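Local structure of fructosyl amine:oxygen oxidoreductase (Neosartorya fumigata, 4WCT) at residues T258-M264 / H294-D300. The protein is an FAD-dependent deglycating enzyme that probably oxidises the carbon-nitrogen bond of fructosyl amines (Amadori products), with molecular oxygen as electron acceptor. Residues are numbered along the deposited sequence; the frame is centred on the assembly and turned at random.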
loop_
_atom_site.group_PDB
_atom_site.type_symbol
_atom_site.label_atom_id
_atom_site.label_comp_id
_atom_site.label_asym_id
_atom_site.label_seq_id
_atom_site.Cartn_x
_atom_site.Cartn_y
_atom_site.Cartn_z
ATOM N N THR A 258 3.699 7.490 -7.714
ATOM C CA THR A 258 4.212 7.333 -9.058
ATOM C C THR A 258 5.430 6.404 -9.046
ATOM O O THR A 258 6.248 6.433 -8.110
ATOM C CB THR A 258 4.629 8.714 -9.628
ATOM O OG1 THR A 258 5.262 9.477 -8.586
ATOM C CG2 THR A 258 3.397 9.455 -10.110
ATOM N N LEU A 259 5.516 5.532 -10.040
ATOM C CA LEU A 259 6.601 4.569 -10.129
ATOM C C LEU A 259 7.026 4.417 -11.569
ATOM O O LEU A 259 6.229 4.563 -12.478
ATOM C CB LEU A 259 6.201 3.223 -9.531
ATOM C CG LEU A 259 5.163 2.383 -10.278
ATOM C CD1 LEU A 259 5.774 1.483 -11.344
ATOM C CD2 LEU A 259 4.370 1.522 -9.298
ATOM N N CYS A 260 8.298 4.128 -11.776
ATOM C CA CYS A 260 8.782 3.867 -13.120
ATOM C C CYS A 260 9.854 2.800 -13.047
ATOM O O CYS A 260 10.414 2.542 -11.983
ATOM C CB CYS A 260 9.288 5.139 -13.813
ATOM S SG CYS A 260 10.665 6.013 -13.038
ATOM N N HIS A 261 10.114 2.171 -14.184
ATOM C CA HIS A 261 11.041 1.066 -14.294
ATOM C C HIS A 261 12.094 1.404 -15.326
ATOM O O HIS A 261 11.770 1.989 -16.354
ATOM C CB HIS A 261 10.362 -0.209 -14.784
ATOM C CG HIS A 261 9.397 -0.847 -13.830
ATOM N ND1 HIS A 261 8.853 -2.089 -14.080
ATOM C CD2 HIS A 261 8.808 -0.405 -12.692
ATOM C CE1 HIS A 261 7.954 -2.369 -13.157
ATOM N NE2 HIS A 261 7.970 -1.399 -12.262
ATOM N N ILE A 262 13.313 0.934 -15.095
ATOM C CA ILE A 262 14.421 0.926 -16.061
ATOM C C ILE A 262 14.788 -0.535 -16.323
ATOM O O ILE A 262 14.913 -1.326 -15.363
ATOM C CB ILE A 262 15.677 1.644 -15.484
ATOM C CG1 ILE A 262 15.396 3.126 -15.288
ATOM C CG2 ILE A 262 16.870 1.448 -16.408
ATOM C CD1 ILE A 262 16.516 3.896 -14.636
ATOM N N GLN A 263 15.010 -0.885 -17.578
ATOM C CA GLN A 263 15.388 -2.229 -17.940
ATOM C C GLN A 263 16.898 -2.409 -17.853
ATOM O O GLN A 263 17.635 -1.685 -18.519
ATOM C CB GLN A 263 14.941 -2.466 -19.399
ATOM C CG GLN A 263 15.471 -3.761 -19.977
ATOM C CD GLN A 263 14.797 -4.938 -19.351
ATOM O OE1 GLN A 263 13.631 -5.239 -19.663
ATOM N NE2 GLN A 263 15.557 -5.707 -18.571
ATOM N N MET A 264 17.352 -3.298 -16.973
ATOM C CA MET A 264 18.772 -3.531 -16.785
ATOM C C MET A 264 19.260 -4.543 -17.799
ATOM O O MET A 264 18.513 -5.418 -18.236
ATOM C CB MET A 264 19.058 -4.021 -15.355
ATOM C CG MET A 264 18.542 -3.080 -14.261
ATOM S SD MET A 264 19.172 -1.394 -14.360
ATOM C CE MET A 264 20.803 -1.666 -13.715
ATOM N N HIS A 294 14.144 -8.151 -15.157
ATOM C CA HIS A 294 15.334 -7.355 -14.785
ATOM C C HIS A 294 15.065 -5.864 -14.806
ATOM O O HIS A 294 15.918 -5.057 -15.182
ATOM C CB HIS A 294 16.487 -7.663 -15.717
ATOM C CG HIS A 294 16.961 -9.074 -15.630
ATOM N ND1 HIS A 294 17.738 -9.651 -16.613
ATOM C CD2 HIS A 294 16.783 -10.021 -14.682
ATOM C CE1 HIS A 294 18.086 -10.864 -16.226
ATOM N NE2 HIS A 294 17.413 -11.157 -15.127
ATOM N N GLU A 295 13.903 -5.494 -14.296
ATOM C CA GLU A 295 13.492 -4.075 -14.282
ATOM C C GLU A 295 13.680 -3.506 -12.882
ATOM O O GLU A 295 13.330 -4.136 -11.893
ATOM C CB GLU A 295 12.036 -3.941 -14.701
ATOM C CG GLU A 295 11.876 -3.929 -16.210
ATOM C CD GLU A 295 10.446 -3.763 -16.676
ATOM O OE1 GLU A 295 9.502 -4.194 -15.967
ATOM O OE2 GLU A 295 10.312 -3.399 -17.856
ATOM N N LEU A 296 14.341 -2.352 -12.826
ATOM C CA LEU A 296 14.657 -1.668 -11.586
ATOM C C LEU A 296 13.616 -0.563 -11.405
ATOM O O LEU A 296 13.443 0.279 -12.306
ATOM C CB LEU A 296 16.078 -1.076 -11.708
ATOM C CG LEU A 296 16.686 -0.424 -10.454
ATOM C CD1 LEU A 296 18.194 -0.513 -10.514
ATOM C CD2 LEU A 296 16.262 1.023 -10.319
ATOM N N LYS A 297 12.924 -0.604 -10.265
ATOM C CA LYS A 297 11.808 0.306 -9.995
ATOM C C LYS A 297 12.259 1.470 -9.123
ATOM O O LYS A 297 12.917 1.260 -8.094
ATOM C CB LYS A 297 10.710 -0.429 -9.252
ATOM C CG LYS A 297 9.445 0.439 -9.079
ATOM C CD LYS A 297 8.386 -0.257 -8.251
ATOM C CE LYS A 297 8.623 0.051 -6.769
ATOM N NZ LYS A 297 7.627 -0.607 -5.925
ATOM N N ILE A 298 11.867 2.671 -9.526
ATOM C CA ILE A 298 12.125 3.908 -8.773
ATOM C C ILE A 298 10.790 4.576 -8.456
ATOM O O ILE A 298 9.950 4.713 -9.342
ATOM C CB ILE A 298 12.952 4.933 -9.571
ATOM C CG1 ILE A 298 14.269 4.324 -10.060
ATOM C CG2 ILE A 298 13.249 6.128 -8.689
ATOM C CD1 ILE A 298 14.285 3.925 -11.511
ATOM N N CYS A 299 10.567 4.895 -7.185
ATOM C CA CYS A 299 9.439 5.724 -6.790
ATOM C C CYS A 299 9.971 7.072 -6.370
ATOM O O CYS A 299 10.887 7.156 -5.553
ATOM C CB CYS A 299 8.719 5.126 -5.617
ATOM S SG CYS A 299 7.644 3.760 -6.040
ATOM N N ASP A 300 9.450 8.135 -6.961
ATOM C CA ASP A 300 9.799 9.465 -6.526
ATOM C C ASP A 300 8.878 9.872 -5.371
ATOM O O ASP A 300 7.662 9.802 -5.473
ATOM C CB ASP A 300 9.689 10.464 -7.688
ATOM C CG ASP A 300 8.304 10.541 -8.275
ATOM O OD1 ASP A 300 7.818 9.487 -8.761
ATOM O OD2 ASP A 300 7.724 11.660 -8.272
HETATM O O HOH W 1 5.914 7.754 -5.758
HETATM O O HOH W 2 11.474 -3.940 -20.424
HETATM O O HOH W 3 18.686 -8.152 -18.741
#
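Cys260 with Ile298 and Ile262 with Leu296 are the hydrogen-bonded pairs joining strand 253-263 to the antiparallel strand 295-310 in the large mixed sheet, where strands 352-362 and 284-287 flank them; they illustrate how one sheet can carry a face richer in polar contacts and a mainly apolar one. Each pair is closed by two N-H...O=C bonds, and beyond them Met264 N reaches His294 O at 2.9 Å. Between the pairs, the CA of His261 lies 3.2 Å from Leu296 O, a CA-H...O contact.

Among the side chains, the His261 imidazole donates from ND1 to Glu295 OE1 (2.9 Å, 165° at the hydrogen). The oxygen lies in the ring plane, yet the ring approaches it from above the carboxylate. Glu295, CG anti to its carbonyl carbon (chi1 -83°), extends to bring the carboxylate there; its OE2 turns to Ser353 and to a water shared with Gln263 OE1, while Gln263 NE2 binds Lys293 O. Lys297 lays its CG 3.8 Å from His261 CD2 and carries its amine on to Asp69 and Asn71.

Apolar contacts dominate the opposite face: Ile262 CD1 meets Ile298 CD1 at 3.8 Å, beneath helix 330-343, and Met264 SD rests 4.1 Å from Leu296 CD1. At the far end of this side Thr258 OG1 donates to Asp300 OD1 at 2.6 Å, on the syn side but somewhat out of the carboxylate plane; Arg335 holds OD2.

With ND1 as donor, the straight in-plane bond to Glu295 fixes the rotation of the His261 ring, while Cys299, on the same face, borders the FAD.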